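Local coordinates for cupin domain-containing protein (Rhodopseudomonas palustris, PDB 3LAG) that is of unknown function but adopts a cupin fold that binds a nickel ion through histidines and calcium through carboxylates, at residues H35-M49 with L60-G74. Residues are numbered along the deposited sequence; the frame is centred on the assembly and turned at random. Where two conformers were deposited one is given.
Sequences HGMDYVVVPMADGEM and LAQLKTGRSYARKAG. With NI (nickel (II) ion), chain F; CA (calcium ion), chain D.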
# COMPACT_ATOMS: atom_id res chain seq x y z
N HIS B 35 7.93 0.22 17.18
CA HIS B 35 6.63 0.02 16.57
C HIS B 35 5.65 -0.50 17.59
O HIS B 35 5.84 -1.58 18.14
CB HIS B 35 6.78 -0.92 15.39
CG HIS B 35 7.31 -0.23 14.19
ND1 HIS B 35 6.50 0.47 13.33
CD2 HIS B 35 8.57 -0.08 13.72
CE1 HIS B 35 7.22 1.00 12.36
NE2 HIS B 35 8.49 0.69 12.58
N GLY B 36 4.60 0.27 17.84
CA GLY B 36 3.59 -0.15 18.79
C GLY B 36 2.38 -0.80 18.14
O GLY B 36 1.47 -1.23 18.85
N MSE B 37 2.38 -0.85 16.81
CA MSE B 37 1.28 -1.42 16.04
C MSE B 37 1.81 -2.39 15.00
O MSE B 37 2.84 -2.13 14.37
CB MSE B 37 0.48 -0.32 15.33
CG MSE B 37 -0.34 0.56 16.26
SE MSE B 37 -1.17 2.01 15.35
CE MSE B 37 0.32 3.26 15.42
N ASP B 38 1.12 -3.51 14.81
CA ASP B 38 1.37 -4.36 13.66
C ASP B 38 1.22 -3.51 12.41
O ASP B 38 0.42 -2.56 12.37
CB ASP B 38 0.36 -5.51 13.59
CG ASP B 38 0.51 -6.50 14.73
OD1 ASP B 38 1.52 -6.49 15.47
OD2 ASP B 38 -0.40 -7.31 14.86
N TYR B 39 1.97 -3.86 11.37
CA TYR B 39 1.95 -3.05 10.17
C TYR B 39 2.28 -3.82 8.91
O TYR B 39 2.68 -4.99 8.96
CB TYR B 39 2.83 -1.80 10.32
CG TYR B 39 4.31 -2.04 10.48
CD1 TYR B 39 5.18 -1.90 9.40
CD2 TYR B 39 4.85 -2.38 11.71
CE1 TYR B 39 6.54 -2.09 9.55
CE2 TYR B 39 6.21 -2.57 11.87
CZ TYR B 39 7.04 -2.43 10.78
OH TYR B 39 8.40 -2.62 10.94
N VAL B 40 2.07 -3.15 7.79
CA VAL B 40 2.38 -3.65 6.47
C VAL B 40 3.25 -2.61 5.77
O VAL B 40 2.99 -1.41 5.86
CB VAL B 40 1.09 -3.86 5.64
CG1 VAL B 40 1.39 -4.21 4.18
CG2 VAL B 40 0.20 -4.92 6.29
N VAL B 41 4.29 -3.08 5.11
CA VAL B 41 5.13 -2.24 4.28
C VAL B 41 4.79 -2.49 2.82
O VAL B 41 4.74 -3.64 2.38
CB VAL B 41 6.63 -2.56 4.50
CG1 VAL B 41 7.52 -1.71 3.60
CG2 VAL B 41 6.99 -2.36 5.97
N VAL B 42 4.56 -1.41 2.08
CA VAL B 42 4.36 -1.49 0.63
C VAL B 42 5.46 -0.69 -0.04
O VAL B 42 5.41 0.55 -0.07
CB VAL B 42 3.00 -0.94 0.19
CG1 VAL B 42 2.84 -1.11 -1.32
CG2 VAL B 42 1.87 -1.66 0.93
N PRO B 43 6.48 -1.38 -0.57
CA PRO B 43 7.52 -0.64 -1.27
C PRO B 43 6.97 -0.06 -2.56
O PRO B 43 6.26 -0.74 -3.32
CB PRO B 43 8.57 -1.71 -1.58
CG PRO B 43 8.31 -2.80 -0.56
CD PRO B 43 6.81 -2.81 -0.44
N MSE B 44 7.29 1.20 -2.80
CA MSE B 44 6.86 1.87 -4.02
C MSE B 44 7.95 1.90 -5.08
O MSE B 44 7.73 2.32 -6.21
CB MSE B 44 6.41 3.30 -3.70
CG MSE B 44 5.24 3.39 -2.72
SE MSE B 44 3.65 2.39 -3.25
CE MSE B 44 3.41 3.13 -5.02
N ALA B 45 9.15 1.46 -4.71
CA ALA B 45 10.27 1.42 -5.63
C ALA B 45 11.21 0.34 -5.15
O ALA B 45 11.30 0.10 -3.95
CB ALA B 45 10.94 2.76 -5.63
N ASP B 46 11.92 -0.31 -6.07
CA ASP B 46 12.93 -1.28 -5.68
C ASP B 46 14.02 -0.54 -4.93
O ASP B 46 14.37 0.59 -5.29
CB ASP B 46 13.54 -1.97 -6.90
CG ASP B 46 12.53 -2.79 -7.70
OD1 ASP B 46 11.39 -3.00 -7.26
OD2 ASP B 46 12.91 -3.22 -8.81
N GLY B 47 14.55 -1.14 -3.88
CA GLY B 47 15.57 -0.44 -3.13
C GLY B 47 16.29 -1.33 -2.17
O GLY B 47 15.92 -2.49 -1.97
N GLU B 48 17.32 -0.75 -1.56
CA GLU B 48 18.11 -1.43 -0.55
C GLU B 48 18.15 -0.53 0.66
O GLU B 48 18.81 0.51 0.67
CB GLU B 48 19.51 -1.74 -1.08
CG GLU B 48 19.49 -2.54 -2.36
CD GLU B 48 20.87 -2.87 -2.85
OE1 GLU B 48 21.44 -2.06 -3.61
OE2 GLU B 48 21.39 -3.93 -2.47
N MSE B 49 17.39 -0.93 1.67
CA MSE B 49 17.13 -0.13 2.87
C MSE B 49 17.94 -0.64 4.06
O MSE B 49 17.76 -1.78 4.50
CB MSE B 49 15.62 -0.21 3.19
CG MSE B 49 15.14 0.71 4.30
SE MSE B 49 13.22 0.54 4.60
CE MSE B 49 13.29 -1.22 5.46
N LEU B 60 20.58 -5.03 5.06
CA LEU B 60 20.09 -4.28 3.92
C LEU B 60 18.83 -4.93 3.34
O LEU B 60 18.93 -5.83 2.50
CB LEU B 60 21.19 -4.21 2.87
CG LEU B 60 21.03 -3.24 1.70
CD1 LEU B 60 20.79 -1.82 2.21
CD2 LEU B 60 22.26 -3.29 0.81
N ALA B 61 17.67 -4.48 3.80
CA ALA B 61 16.40 -5.04 3.35
C ALA B 61 16.26 -4.84 1.85
O ALA B 61 16.46 -3.72 1.33
CB ALA B 61 15.24 -4.40 4.09
N GLN B 62 15.91 -5.92 1.17
CA GLN B 62 15.72 -5.90 -0.27
C GLN B 62 14.24 -5.67 -0.60
O GLN B 62 13.43 -6.60 -0.60
CB GLN B 62 16.24 -7.19 -0.89
CG GLN B 62 17.72 -7.42 -0.62
CD GLN B 62 18.59 -6.33 -1.21
OE1 GLN B 62 19.33 -5.65 -0.49
NE2 GLN B 62 18.52 -6.16 -2.52
N LEU B 63 13.91 -4.41 -0.88
CA LEU B 63 12.53 -4.00 -1.16
C LEU B 63 12.20 -4.20 -2.63
O LEU B 63 12.96 -3.76 -3.49
CB LEU B 63 12.34 -2.51 -0.84
CG LEU B 63 12.67 -2.05 0.57
CD1 LEU B 63 12.38 -0.56 0.73
CD2 LEU B 63 11.90 -2.88 1.59
N LYS B 64 11.06 -4.83 -2.91
CA LYS B 64 10.62 -5.02 -4.28
C LYS B 64 9.29 -4.29 -4.45
O LYS B 64 8.35 -4.50 -3.68
CB LYS B 64 10.47 -6.50 -4.62
CG LYS B 64 9.98 -6.78 -6.04
CD LYS B 64 11.02 -6.33 -7.05
CE LYS B 64 10.44 -6.23 -8.45
NZ LYS B 64 11.44 -5.64 -9.38
N THR B 65 9.24 -3.42 -5.45
CA THR B 65 8.03 -2.67 -5.77
C THR B 65 6.78 -3.53 -5.73
O THR B 65 6.69 -4.57 -6.41
CB THR B 65 8.11 -2.09 -7.18
OG1 THR B 65 9.26 -1.24 -7.29
CG2 THR B 65 6.87 -1.27 -7.49
N GLY B 66 5.80 -3.09 -4.95
CA GLY B 66 4.52 -3.76 -4.91
C GLY B 66 4.46 -5.09 -4.21
O GLY B 66 3.42 -5.73 -4.22
N ARG B 67 5.58 -5.52 -3.63
CA ARG B 67 5.63 -6.76 -2.85
C ARG B 67 5.54 -6.41 -1.38
O ARG B 67 6.55 -6.11 -0.75
CB ARG B 67 6.92 -7.52 -3.13
CG ARG B 67 6.98 -8.11 -4.50
CD ARG B 67 5.64 -8.72 -4.90
NE ARG B 67 5.18 -9.78 -3.99
CZ ARG B 67 4.22 -10.64 -4.29
NH1 ARG B 67 3.63 -10.60 -5.48
NH2 ARG B 67 3.85 -11.56 -3.41
N SER B 68 4.33 -6.45 -0.86
CA SER B 68 4.06 -6.05 0.52
C SER B 68 4.51 -7.13 1.49
O SER B 68 4.67 -8.31 1.12
CB SER B 68 2.57 -5.74 0.71
OG SER B 68 1.78 -6.92 0.75
N TYR B 69 4.74 -6.73 2.73
CA TYR B 69 5.04 -7.68 3.78
C TYR B 69 4.56 -7.16 5.11
O TYR B 69 4.38 -5.95 5.28
CB TYR B 69 6.52 -8.03 3.81
CG TYR B 69 7.49 -6.89 3.98
CD1 TYR B 69 7.87 -6.45 5.25
CD2 TYR B 69 8.07 -6.28 2.88
CE1 TYR B 69 8.79 -5.44 5.41
CE2 TYR B 69 9.00 -5.26 3.03
CZ TYR B 69 9.35 -4.84 4.30
OH TYR B 69 10.26 -3.82 4.48
N ALA B 70 4.36 -8.08 6.04
CA ALA B 70 3.78 -7.79 7.34
C ALA B 70 4.86 -7.82 8.42
O ALA B 70 5.82 -8.61 8.35
CB ALA B 70 2.69 -8.81 7.67
N ARG B 71 4.66 -6.98 9.43
CA ARG B 71 5.57 -6.90 10.57
C ARG B 71 4.74 -6.77 11.84
O ARG B 71 3.59 -6.31 11.81
CB ARG B 71 6.51 -5.70 10.41
CG ARG B 71 7.53 -5.85 9.28
CD ARG B 71 8.54 -6.90 9.65
NE ARG B 71 9.60 -7.11 8.67
CZ ARG B 71 9.61 -8.10 7.77
NH1 ARG B 71 8.58 -8.93 7.68
NH2 ARG B 71 10.65 -8.23 6.97
N LYS B 72 5.33 -7.17 12.96
CA LYS B 72 4.66 -7.17 14.25
C LYS B 72 5.07 -5.99 15.12
O LYS B 72 6.23 -5.55 15.08
CB LYS B 72 5.02 -8.43 15.02
CG LYS B 72 4.41 -9.70 14.45
CD LYS B 72 3.01 -9.90 14.99
CE LYS B 72 2.53 -11.31 14.74
NZ LYS B 72 1.22 -11.53 15.40
N ALA B 73 4.13 -5.49 15.91
CA ALA B 73 4.46 -4.60 17.00
C ALA B 73 5.63 -5.20 17.76
O ALA B 73 5.67 -6.40 18.01
CB ALA B 73 3.27 -4.42 17.92
N GLY B 74 6.59 -4.35 18.12
CA GLY B 74 7.74 -4.79 18.88
C GLY B 74 9.01 -4.56 18.09
O GLY B 74 10.09 -4.55 18.64
NI NI F . 10.02 1.49 11.36
CA CA D . -2.11 -8.64 15.92
O HOH W 1 10.48 -3.87 9.21
O HOH W 2 -0.42 -9.73 17.27
O HOH W 3 -0.47 -9.81 14.23
O HOH W 4 8.52 3.15 10.65
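Tyr39 lays one ring face against the side chain of Arg71, whose CB sits 3.6 Å from the ring centroid in a CH-pi contact. The opposite face meets the imidazole of His35, which binds nickel through NE2. The ring reaches this slot because CG stands between the backbone N and the carbonyl carbon (chi1 65°). Without the ring, as with an alanine here, a gap is likely to open between Arg71 and His35, leaving the imidazole less firmly set beside the metal. Farther along the same face of the sheet, Val41 CB lies over the Tyr69 ring. Tyr69 CD1 lies over the centre of the Arg71 guanidinium, and Arg71 NH1 bonds back to Ala70 O.

At one end Asp38 works in two directions. Asp38 OD1 accepts from Ala73 N (2.8 Å) with its anti lone pair, while Asp38 OD2 binds calcium at 2.4 Å. At the other end Asp46 OD1 takes two bonds from Thr65. The N-H of Thr65 comes nearly along the C-O axis, and its hydroxyl from above the carboxylate plane. Asp46 OD2 forms a salt bridge with Lys64 NZ (2.9 Å). Between them Pro43 packs on Leu63. Gly66 N, in the type II turn from Lys64 to Arg67, donates to Pro43 O with an N-H...O angle of 178°.

Antiparallel ladders join 39-43 to 69-71 and 47-49 to 60-63. His33 and His77 complete the protein's share of the nickel site, as in other metal-binding cupins. Asp15 and Glu16 of the second subunit share the calcium. Strand 87-94 pairs with the other edge of 39-43, and Met49 packs on Val79 of strand 76-80.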